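Local coordinates for formate-dependent phosphoribosylglycinamide formyltransferase (Mycobacterium tuberculosis H37Rv, PDB 6KHR), which belongs to the ATP-grasp superfamily of enzymes and forms an assembly of two copies of one chain, at residues 99-102 with 103-106; 264-267 with 268-271; 322-325 with 326-329; 375-378 with 379-382. One frame throughout, in Å; residues are numbered along the deposited sequence.

Interactions 1, 2 and 3 are variations on one theme: a serine caps the N-terminus of a helix, and apolar side chains just before the cap and four residues after it meet. Interaction 4 is a beta turn leading into a strand. Each starts a different element (helices 102-109, 267-284 and 325-334, strand 380-384), and no two touch. Interaction 2 lies at the surface and interaction 1 is partly buried; interactions 3 and 4 are buried, and both touch the second subunit. The chemistry follows the place: water joins the helix start of 264-271, an arginine of the same chain reaches 99-106, a glutamate completes the cap of 322-329, and a serine hydroxyl closes the turn of 375-382.

Interaction 1 of 4, residues 99-102 with 103-106; sequences AVSV and DALD
The flat peptide groups of S101 and V102 present their carbonyl oxygens to the first turn of the helix. L105 N meets S101 O at 3.2 Å, tilted 26° from the carbonyl plane; D106 N meets V102 O at 3.0 Å. These two bonds start the alpha-helical pattern. S101 is the N-cap, and its hydroxyl accepts from A104 N, one of the amides that the helix itself leaves without a carbonyl. The capping bond is likely, though its length is doubtful, since OG is modelled too near the A104 side chain. Serine suits the post, being short enough to fold back on its own helix.

An apolar pair flanks the cap. V100 CG1 lies 3.7 Å from L105 CD2, the two side chains crossing at about a right angle, which makes a hydrophobic staple between the residue before the cap and the fourth after it. D103 sits in the first turn, where a negative charge should be favoured by the helix dipole, and its OD1 forms a salt bridge with R126.

Helix 102-109 is wedged between neighbours: A104, small enough for close approach, rests on L81 and T82 of helix 78-88, V102 leans on V125 of helix 122-129, and V100 and L105 both reach L32 of strand 28-32.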
ATOM      1  N   ALA A  99     -13.173   9.884  18.520  1.00 86.97           N
ATOM      2  CA  ALA A  99     -14.463  10.582  18.684  1.00 91.12           C
ATOM      3  C   ALA A  99     -15.614   9.609  18.446  1.00 97.26           C
ATOM      4  O   ALA A  99     -16.272   9.736  17.429  1.00100.43           O
ATOM      5  CB  ALA A  99     -14.528  11.696  17.684  1.00 90.31           C
ATOM      6  N   VAL A 100     -15.900   8.717  19.380  1.00 92.64           N
ATOM      7  CA  VAL A 100     -16.989   7.756  19.090  1.00 92.03           C
ATOM      8  C   VAL A 100     -17.789   7.514  20.359  1.00 85.98           C
ATOM      9  O   VAL A 100     -17.274   7.795  21.426  1.00 92.48           O
ATOM     10  CB  VAL A 100     -16.363   6.443  18.618  1.00 92.49           C
ATOM     11  CG1 VAL A 100     -15.868   5.662  19.807  1.00 85.30           C
ATOM     12  CG2 VAL A 100     -17.325   5.606  17.808  1.00 98.67           C
ATOM     13  N   SER A 101     -19.002   6.996  20.219  1.00 74.13           N
ATOM     14  CA  SER A 101     -19.810   6.680  21.414  1.00 80.92           C
ATOM     15  C   SER A 101     -19.425   5.289  21.873  1.00 81.48           C
ATOM     16  O   SER A 101     -19.758   4.342  21.191  1.00 77.47           O
ATOM     17  CB  SER A 101     -21.283   6.744  21.147  1.00 88.70           C
ATOM     18  OG  SER A 101     -21.992   5.876  22.024  1.00 83.82           O
ATOM     19  N   VAL A 102     -18.745   5.203  23.000  1.00 81.93           N
ATOM     20  CA  VAL A 102     -18.337   3.876  23.522  1.00 80.86           C
ATOM     21  C   VAL A 102     -19.600   3.194  24.019  1.00 82.71           C
ATOM     22  O   VAL A 102     -19.690   1.979  23.916  1.00 87.34           O
ATOM     23  CB  VAL A 102     -17.306   4.053  24.640  1.00 83.33           C
ATOM     24  CG1 VAL A 102     -15.912   4.101  24.063  1.00 79.11           C
ATOM     25  CG2 VAL A 102     -17.585   5.325  25.414  1.00 89.03           C
ATOM     26  N   ASP A 103     -20.547   3.971  24.526  1.00 82.76           N
ATOM     27  CA  ASP A 103     -21.789   3.330  24.948  1.00 88.80           C
ATOM     28  C   ASP A 103     -22.540   2.739  23.760  1.00 83.74           C
ATOM     29  O   ASP A 103     -23.106   1.644  23.861  1.00 74.66           O
ATOM     30  CB  ASP A 103     -22.670   4.325  25.708  1.00 93.36           C
ATOM     31  CG  ASP A 103     -22.020   4.823  26.999  1.00102.87           C
ATOM     32  OD1 ASP A 103     -21.078   4.171  27.497  1.00105.85           O
ATOM     33  OD2 ASP A 103     -22.454   5.874  27.515  1.00103.50           O
ATOM     34  N   ALA A 104     -22.546   3.436  22.619  1.00 81.74           N
ATOM     35  CA  ALA A 104     -23.177   2.874  21.428  1.00 76.60           C
ATOM     36  C   ALA A 104     -22.500   1.577  21.006  1.00 77.57           C
ATOM     37  O   ALA A 104     -23.169   0.648  20.538  1.00 77.32           O
ATOM     38  CB  ALA A 104     -23.159   3.884  20.284  1.00 70.94           C
ATOM     39  N   LEU A 105     -21.176   1.487  21.169  1.00 75.18           N
ATOM     40  CA  LEU A 105     -20.473   0.266  20.783  1.00 77.67           C
ATOM     41  C   LEU A 105     -20.837  -0.892  21.704  1.00 83.86           C
ATOM     42  O   LEU A 105     -20.992  -2.031  21.245  1.00 84.97           O
ATOM     43  CB  LEU A 105     -18.957   0.484  20.794  1.00 72.92           C
ATOM     44  CG  LEU A 105     -18.264   1.220  19.645  1.00 68.16           C
ATOM     45  CD1 LEU A 105     -19.228   1.608  18.543  1.00 58.20           C
ATOM     46  CD2 LEU A 105     -17.532   2.436  20.190  1.00 73.78           C
ATOM     47  N   ASP A 106     -20.953  -0.632  23.007  1.00 91.04           N
ATOM     48  CA  ASP A 106     -21.313  -1.709  23.924  1.00102.06           C
ATOM     49  C   ASP A 106     -22.753  -2.160  23.713  1.00 97.13           C
ATOM     50  O   ASP A 106     -23.079  -3.326  23.976  1.00 97.64           O
ATOM     51  CB  ASP A 106     -21.068  -1.289  25.374  1.00110.30           C
ATOM     52  CG  ASP A 106     -19.834  -1.964  25.973  1.00116.21           C
ATOM     53  OD1 ASP A 106     -19.648  -3.184  25.747  1.00116.42           O
ATOM     54  OD2 ASP A 106     -19.042  -1.277  26.657  1.00117.67           O
TER

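Interaction 2 of 4, residues 264-267 with 268-271; sequences KLST and AALD
L265 packs against A269 and L270 on the inner side of this helix start, whereas T267, A268 and D271 face outward. The inner side is apolar: L265 CB lies 4.0 Å from A269 CB, and L265 CD1 is 4.1 Å from L270 CD1, the two leucines crossing at about a right angle. They form a hydrophobic staple, and both also rest on P246 of strand 238-252. A269, buried, offers only a methyl, so L265 CB can come close.

S266 is the N-cap. Its OG, held between the backbone N and the carbonyl carbon (chi1 46°), accepts from A269 N at 3.3 Å, while L270 N bonds to S266 O and D271 N to T267 O at 2.8 Å, beginning the helix.

On the looser side a water molecule accepts from A268 N and is also hydrogen-bonded to T267 OG1. The threonine hydroxyl probably helps to hold the solvent that serves this helix-end amide. D271 is poorly ordered, so the place of its carboxylate is doubtful. Chemically, the amides of A268 and A269 are met by water and by a hydroxyl: neutral groups serve this exposed start of helix 267-284.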
ATOM      1  N   LYS A 264      17.181  -0.570  17.024  1.00 38.01           N
ATOM      2  CA  LYS A 264      17.915  -1.626  17.716  1.00 44.13           C
ATOM      3  C   LYS A 264      17.682  -1.543  19.229  1.00 41.95           C
ATOM      4  O   LYS A 264      17.640  -0.459  19.820  1.00 36.09           O
ATOM      5  CB  LYS A 264      19.415  -1.552  17.403  1.00 54.60           C
ATOM      6  CG  LYS A 264      20.148  -0.309  17.961  1.00 87.94           C
ATOM      7  CD  LYS A 264      20.700  -0.508  19.401  1.00101.07           C
ATOM      8  CE  LYS A 264      20.447   0.726  20.288  1.00 96.07           C
ATOM      9  NZ  LYS A 264      20.454   0.463  21.758  1.00 83.39           N
ATOM     10  N   LEU A 265      17.528  -2.703  19.851  1.00 31.20           N
ATOM     11  CA  LEU A 265      17.438  -2.807  21.292  1.00 36.37           C
ATOM     12  C   LEU A 265      18.367  -3.916  21.758  1.00 44.28           C
ATOM     13  O   LEU A 265      18.639  -4.877  21.028  1.00 49.46           O
ATOM     14  CB  LEU A 265      16.000  -3.092  21.741  1.00 39.75           C
ATOM     15  CG  LEU A 265      14.960  -2.063  21.304  1.00 38.64           C
ATOM     16  CD1 LEU A 265      13.583  -2.489  21.733  1.00 42.59           C
ATOM     17  CD2 LEU A 265      15.303  -0.720  21.915  1.00 37.84           C
ATOM     18  N   SER A 266      18.850  -3.783  22.985  1.00 46.73           N
ATOM     19  CA  SER A 266      19.577  -4.884  23.595  1.00 40.88           C
ATOM     20  C   SER A 266      18.640  -6.061  23.826  1.00 30.44           C
ATOM     21  O   SER A 266      17.412  -5.918  23.903  1.00 39.32           O
ATOM     22  CB  SER A 266      20.209  -4.439  24.917  1.00 38.15           C
ATOM     23  OG  SER A 266      19.276  -3.724  25.695  1.00 46.19           O
ATOM     24  N   THR A 267      19.234  -7.246  23.948  1.00 25.54           N
ATOM     25  CA  THR A 267      18.442  -8.409  24.329  1.00 32.68           C
ATOM     26  C   THR A 267      17.564  -8.109  25.546  1.00 37.16           C
ATOM     27  O   THR A 267      16.357  -8.371  25.529  1.00 34.58           O
ATOM     28  CB  THR A 267      19.358  -9.594  24.597  1.00 46.65           C
ATOM     29  OG1 THR A 267      20.458  -9.139  25.396  1.00 75.80           O
ATOM     30  CG2 THR A 267      19.896 -10.145  23.307  1.00 33.42           C
ATOM     31  N   ALA A 268      18.140  -7.540  26.611  1.00 33.15           N
ATOM     32  CA  ALA A 268      17.318  -7.318  27.803  1.00 35.65           C
ATOM     33  C   ALA A 268      16.238  -6.286  27.525  1.00 35.37           C
ATOM     34  O   ALA A 268      15.080  -6.457  27.940  1.00 35.93           O
ATOM     35  CB  ALA A 268      18.177  -6.913  29.009  1.00 23.25           C
ATOM     36  N   ALA A 269      16.576  -5.241  26.770  1.00 23.18           N
ATOM     37  CA  ALA A 269      15.562  -4.252  26.421  1.00 37.22           C
ATOM     38  C   ALA A 269      14.477  -4.863  25.541  1.00 30.70           C
ATOM     39  O   ALA A 269      13.284  -4.607  25.751  1.00 32.61           O
ATOM     40  CB  ALA A 269      16.197  -3.039  25.741  1.00 37.55           C
ATOM     41  N   LEU A 270      14.864  -5.692  24.575  1.00 32.45           N
ATOM     42  CA  LEU A 270      13.856  -6.262  23.681  1.00 39.33           C
ATOM     43  C   LEU A 270      12.990  -7.281  24.406  1.00 38.17           C
ATOM     44  O   LEU A 270      11.786  -7.366  24.147  1.00 35.06           O
ATOM     45  CB  LEU A 270      14.515  -6.888  22.449  1.00 32.51           C
ATOM     46  CG  LEU A 270      13.565  -7.444  21.386  1.00 36.02           C
ATOM     47  CD1 LEU A 270      12.918  -6.346  20.542  1.00 31.37           C
ATOM     48  CD2 LEU A 270      14.290  -8.401  20.513  1.00 29.86           C
ATOM     49  N   ASP A 271      13.577  -8.053  25.331  1.00 56.64           N
ATOM     50  CA  ASP A 271      12.781  -8.991  26.128  1.00 51.47           C
ATOM     51  C   ASP A 271      11.758  -8.247  26.970  1.00 48.71           C
ATOM     52  O   ASP A 271      10.580  -8.618  27.013  1.00 37.01           O
ATOM     53  CB  ASP A 271      13.678  -9.845  27.027  1.00 69.10           C
ATOM     54  CG  ASP A 271      14.645 -10.710  26.235  1.00106.50           C
ATOM     55  OD1 ASP A 271      14.270 -11.194  25.146  1.00120.85           O
ATOM     56  OD2 ASP A 271      15.793 -10.899  26.698  1.00120.60           O
TER
HETATM   57  O   HOH W   1      20.502  -6.893  26.922  1.00 57.34           O

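Interaction 3 of 4, residues 322-325 with 326-329; sequences RLSV and FELQ
V325, E327 and S324 carry this contact. S324 is the N-cap of helix 325-334, and with E327 it forms a capping box, each side chain bonding to the other's backbone amide. E327 N donates to S324 OG at 3.3 Å, while S324 N donates to E327 OE1 at 2.9 Å, nearly straight at 163° and on the anti lone pair, away from the other carboxylate oxygen. The glutamate manages this by setting CG beside its own backbone N (chi1 -59°) and running extended beyond CG, back along the start of the helix. Glutamate has the length for the span, and serine the short hydroxyl for the return bond. S324 O also accepts from L328 N at 2.7 Å.

V325, the first residue of the helix, places CG1 over the middle of one face of the F326 ring, 3.9 Å from its centroid and 8° off the ring normal, a CH-pi contact. The same ring meets W315 edge-to-face, and V325 N bonds to T317 OG1. Valine's two methyls let it meet the ring with CG1 and help it pack on V289 of strand 288-297. Just ahead of the cap, L323 CB touches L328 CD2 at 3.7 Å, the two side chains crossing at about a right angle, a hydrophobic staple.

E327 OE2 makes a salt bridge with R319 of the second subunit. One carboxylate therefore serves both the helix end and the subunit interface, and the arginine, the S324 amide and the nearby helix N-terminus would probably favour its ionised form.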
ATOM      1  N   ARG A 322       6.879  -6.264   4.632  1.00 26.76           N
ATOM      2  CA  ARG A 322       6.077  -6.987   3.648  1.00 28.39           C
ATOM      3  C   ARG A 322       4.605  -6.572   3.715  1.00 32.39           C
ATOM      4  O   ARG A 322       4.000  -6.223   2.700  1.00 45.32           O
ATOM      5  CB  ARG A 322       6.227  -8.496   3.862  1.00 28.88           C
ATOM      6  CG  ARG A 322       5.804  -9.341   2.679  1.00 33.22           C
ATOM      7  CD  ARG A 322       5.858 -10.844   2.999  1.00 37.14           C
ATOM      8  NE  ARG A 322       4.691 -11.261   3.782  1.00 45.02           N
ATOM      9  CZ  ARG A 322       3.541 -11.734   3.289  1.00 36.84           C
ATOM     10  NH1 ARG A 322       3.341 -11.869   1.995  1.00 30.01           N
ATOM     11  NH2 ARG A 322       2.573 -12.083   4.116  1.00 55.13           N
ATOM     12  N   LEU A 323       4.013  -6.600   4.902  1.00 27.69           N
ATOM     13  CA  LEU A 323       2.621  -6.197   5.116  1.00 34.84           C
ATOM     14  C   LEU A 323       2.595  -4.922   5.959  1.00 38.43           C
ATOM     15  O   LEU A 323       3.116  -4.898   7.080  1.00 35.96           O
ATOM     16  CB  LEU A 323       1.829  -7.309   5.804  1.00 34.11           C
ATOM     17  CG  LEU A 323       1.873  -8.668   5.089  1.00 39.65           C
ATOM     18  CD1 LEU A 323       1.019  -9.720   5.778  1.00 31.08           C
ATOM     19  CD2 LEU A 323       1.412  -8.509   3.667  1.00 54.61           C
ATOM     20  N   SER A 324       2.005  -3.864   5.416  1.00 34.30           N
ATOM     21  CA  SER A 324       1.951  -2.615   6.153  1.00 37.01           C
ATOM     22  C   SER A 324       0.967  -2.731   7.314  1.00 40.54           C
ATOM     23  O   SER A 324       0.132  -3.643   7.371  1.00 32.39           O
ATOM     24  CB  SER A 324       1.540  -1.461   5.239  1.00 41.06           C
ATOM     25  OG  SER A 324       0.206  -1.624   4.794  1.00 46.81           O
ATOM     26  N   VAL A 325       1.068  -1.774   8.242  1.00 37.05           N
ATOM     27  CA  VAL A 325       0.193  -1.796   9.409  1.00 40.20           C
ATOM     28  C   VAL A 325      -1.262  -1.842   8.974  1.00 36.92           C
ATOM     29  O   VAL A 325      -2.104  -2.406   9.678  1.00 43.51           O
ATOM     30  CB  VAL A 325       0.483  -0.585  10.322  1.00 39.02           C
ATOM     31  CG1 VAL A 325       0.187   0.730   9.590  1.00 35.00           C
ATOM     32  CG2 VAL A 325      -0.293  -0.695  11.636  1.00 33.01           C
ATOM     33  N   PHE A 326      -1.567  -1.287   7.791  1.00 37.35           N
ATOM     34  CA  PHE A 326      -2.913  -1.312   7.228  1.00 31.94           C
ATOM     35  C   PHE A 326      -3.269  -2.670   6.630  1.00 37.67           C
ATOM     36  O   PHE A 326      -4.411  -3.128   6.762  1.00 38.67           O
ATOM     37  CB  PHE A 326      -3.041  -0.236   6.161  1.00 32.24           C
ATOM     38  CG  PHE A 326      -2.607   1.100   6.616  1.00 39.73           C
ATOM     39  CD1 PHE A 326      -3.167   1.667   7.746  1.00 46.01           C
ATOM     40  CD2 PHE A 326      -1.636   1.798   5.920  1.00 39.07           C
ATOM     41  CE1 PHE A 326      -2.767   2.908   8.177  1.00 44.93           C
ATOM     42  CE2 PHE A 326      -1.228   3.053   6.344  1.00 41.58           C
ATOM     43  CZ  PHE A 326      -1.789   3.604   7.471  1.00 50.57           C
ATOM     44  N   GLU A 327      -2.327  -3.317   5.943  1.00 37.71           N
ATOM     45  CA  GLU A 327      -2.601  -4.673   5.487  1.00 32.72           C
ATOM     46  C   GLU A 327      -2.724  -5.615   6.679  1.00 28.71           C
ATOM     47  O   GLU A 327      -3.584  -6.500   6.690  1.00 31.92           O
ATOM     48  CB  GLU A 327      -1.514  -5.125   4.502  1.00 52.87           C
ATOM     49  CG  GLU A 327      -1.415  -4.191   3.268  1.00 73.48           C
ATOM     50  CD  GLU A 327      -0.223  -4.454   2.319  1.00 95.44           C
ATOM     51  OE1 GLU A 327       0.942  -4.593   2.778  1.00 97.28           O
ATOM     52  OE2 GLU A 327      -0.459  -4.485   1.087  1.00102.49           O
ATOM     53  N   LEU A 328      -1.925  -5.402   7.727  1.00 28.44           N
ATOM     54  CA  LEU A 328      -2.092  -6.241   8.912  1.00 34.50           C
ATOM     55  C   LEU A 328      -3.465  -6.032   9.556  1.00 41.75           C
ATOM     56  O   LEU A 328      -4.137  -7.005   9.934  1.00 38.69           O
ATOM     57  CB  LEU A 328      -0.970  -5.978   9.914  1.00 32.62           C
ATOM     58  CG  LEU A 328       0.470  -6.293   9.496  1.00 34.69           C
ATOM     59  CD1 LEU A 328       1.438  -5.689  10.517  1.00 32.75           C
ATOM     60  CD2 LEU A 328       0.710  -7.807   9.344  1.00 28.77           C
ATOM     61  N   GLN A 329      -3.915  -4.783   9.676  1.00 39.03           N
ATOM     62  CA  GLN A 329      -5.210  -4.604  10.314  1.00 47.44           C
ATOM     63  C   GLN A 329      -6.365  -5.004   9.404  1.00 45.06           C
ATOM     64  O   GLN A 329      -7.417  -5.406   9.908  1.00 44.16           O
ATOM     65  CB  GLN A 329      -5.381  -3.179  10.834  1.00 51.00           C
ATOM     66  CG  GLN A 329      -5.110  -2.107   9.845  1.00 74.92           C
ATOM     67  CD  GLN A 329      -5.185  -0.729  10.468  1.00 93.64           C
ATOM     68  OE1 GLN A 329      -5.110   0.283   9.766  1.00106.53           O
ATOM     69  NE2 GLN A 329      -5.336  -0.683  11.789  1.00 87.66           N
TER

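Interaction 4 of 4, residues 375-378 with 379-382; sequences LGVP and ESDV
S380 OG donates to V377 O at 2.6 Å, the sole hydrogen bond joining 375-378 to 379-382. The hydroxyl is placed by a chi1 of 63°, which sets OG between the backbone N and the carbonyl carbon, facing back over the turn; it approaches with a tilt of 18° from the carbonyl plane. Serine can do this because its side chain is just long enough to reach the carbonyl three residues earlier.

V377 to S380 is a type II beta turn. P378 occupies its second position, where the ring restricts phi to about the value required, and E379 the third, with positive phi and psi. The turn connects helix 368-374 to strand 380-384, within this chain an outermost strand of the large antiparallel sheet, paired with strand 390-395. L375 CD1 lies 3.8 Å from S380 OG and makes a loose apolar contact with V382 CG2 at 4.5 Å, so the leucine lies along the start of the strand.

The charged side chains turn to other partners. E379 OE1 bonds to T395 OG1 and its OE2 pairs with R405. D381 OD2 forms a salt bridge with R319, while D381 OD1, which also accepts weakly from V382 N at 2.9 Å, is paired with R331 of the second subunit.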
ATOM      1  N   LEU A 375      11.185  12.860  -5.342  1.00 40.17           N
ATOM      2  CA  LEU A 375      11.325  11.472  -5.836  1.00 38.25           C
ATOM      3  C   LEU A 375      12.655  11.250  -6.536  1.00 35.94           C
ATOM      4  O   LEU A 375      12.877  10.194  -7.008  1.00 47.25           O
ATOM      5  CB  LEU A 375      10.174  11.168  -6.782  1.00 33.20           C
ATOM      6  CG  LEU A 375       9.000  10.396  -6.210  1.00 40.63           C
ATOM      7  CD1 LEU A 375       9.131  10.205  -4.728  1.00 29.35           C
ATOM      8  CD2 LEU A 375       7.726  11.103  -6.537  1.00 44.52           C
ATOM      9  N   GLY A 376      13.522  12.231  -6.552  1.00 31.51           N
ATOM     10  CA  GLY A 376      14.852  12.056  -7.136  1.00 32.07           C
ATOM     11  C   GLY A 376      15.766  11.377  -6.156  1.00 43.31           C
ATOM     12  O   GLY A 376      16.754  10.839  -6.580  1.00 46.74           O
ATOM     13  N   VAL A 377      15.426  11.438  -4.879  1.00 38.62           N
ATOM     14  CA  VAL A 377      16.145  10.763  -3.779  1.00 41.96           C
ATOM     15  C   VAL A 377      15.965   9.263  -3.929  1.00 47.03           C
ATOM     16  O   VAL A 377      14.864   8.824  -4.012  1.00 33.61           O
ATOM     17  CB  VAL A 377      15.551  11.229  -2.449  1.00 47.24           C
ATOM     18  CG1 VAL A 377      15.989  10.371  -1.293  1.00 30.24           C
ATOM     19  CG2 VAL A 377      15.828  12.682  -2.190  1.00 42.10           C
ATOM     20  N   PRO A 378      17.039   8.467  -3.957  1.00 55.03           N
ATOM     21  CA  PRO A 378      16.927   7.023  -4.082  1.00 46.02           C
ATOM     22  C   PRO A 378      16.100   6.271  -3.032  1.00 52.79           C
ATOM     23  O   PRO A 378      16.125   6.603  -1.913  1.00 46.34           O
ATOM     24  CB  PRO A 378      18.364   6.527  -4.038  1.00 31.10           C
ATOM     25  CG  PRO A 378      19.157   7.686  -3.554  1.00 34.96           C
ATOM     26  CD  PRO A 378      18.405   8.924  -3.955  1.00 40.48           C
ATOM     27  N   GLU A 379      15.326   5.294  -3.502  1.00 52.28           N
ATOM     28  CA  GLU A 379      14.444   4.376  -2.746  1.00 33.33           C
ATOM     29  C   GLU A 379      13.384   5.166  -2.004  1.00 35.95           C
ATOM     30  O   GLU A 379      12.976   4.742  -0.985  1.00 38.87           O
ATOM     31  CB  GLU A 379      15.246   3.516  -1.783  1.00 53.94           C
ATOM     32  CG  GLU A 379      15.892   2.291  -2.373  1.00 72.53           C
ATOM     33  CD  GLU A 379      16.599   1.382  -1.385  1.00 86.50           C
ATOM     34  OE1 GLU A 379      15.939   0.621  -0.689  1.00 85.44           O
ATOM     35  OE2 GLU A 379      17.813   1.419  -1.339  1.00 89.27           O
ATOM     36  N   SER A 380      12.910   6.238  -2.581  1.00 28.71           N
ATOM     37  CA  SER A 380      11.950   7.099  -1.885  1.00 37.35           C
ATOM     38  C   SER A 380      10.522   6.903  -2.376  1.00 45.91           C
ATOM     39  O   SER A 380      10.310   6.397  -3.434  1.00 45.35           O
ATOM     40  CB  SER A 380      12.395   8.513  -1.969  1.00 33.78           C
ATOM     41  OG  SER A 380      12.422   8.984  -3.288  1.00 37.58           O
ATOM     42  N   ASP A 381       9.590   7.261  -1.522  1.00 46.22           N
ATOM     43  CA  ASP A 381       8.161   7.225  -1.852  1.00 52.08           C
ATOM     44  C   ASP A 381       7.482   8.378  -1.138  1.00 45.58           C
ATOM     45  O   ASP A 381       8.033   8.955  -0.261  1.00 51.38           O
ATOM     46  CB  ASP A 381       7.519   5.882  -1.543  1.00 69.01           C
ATOM     47  CG  ASP A 381       6.379   5.553  -2.485  1.00 93.22           C
ATOM     48  OD1 ASP A 381       6.106   6.357  -3.382  1.00 99.27           O
ATOM     49  OD2 ASP A 381       5.774   4.505  -2.306  1.00 97.19           O
ATOM     50  N   VAL A 382       6.245   8.613  -1.516  1.00 34.02           N
ATOM     51  CA  VAL A 382       5.477   9.739  -0.945  1.00 42.78           C
ATOM     52  C   VAL A 382       3.990   9.385  -0.947  1.00 44.78           C
ATOM     53  O   VAL A 382       3.619   8.578  -1.712  1.00 57.02           O
ATOM     54  CB  VAL A 382       5.824  11.002  -1.748  1.00 46.26           C
ATOM     55  CG1 VAL A 382       4.680  11.936  -1.986  1.00 43.36           C
ATOM     56  CG2 VAL A 382       6.949  11.751  -1.124  1.00 33.70           C
TER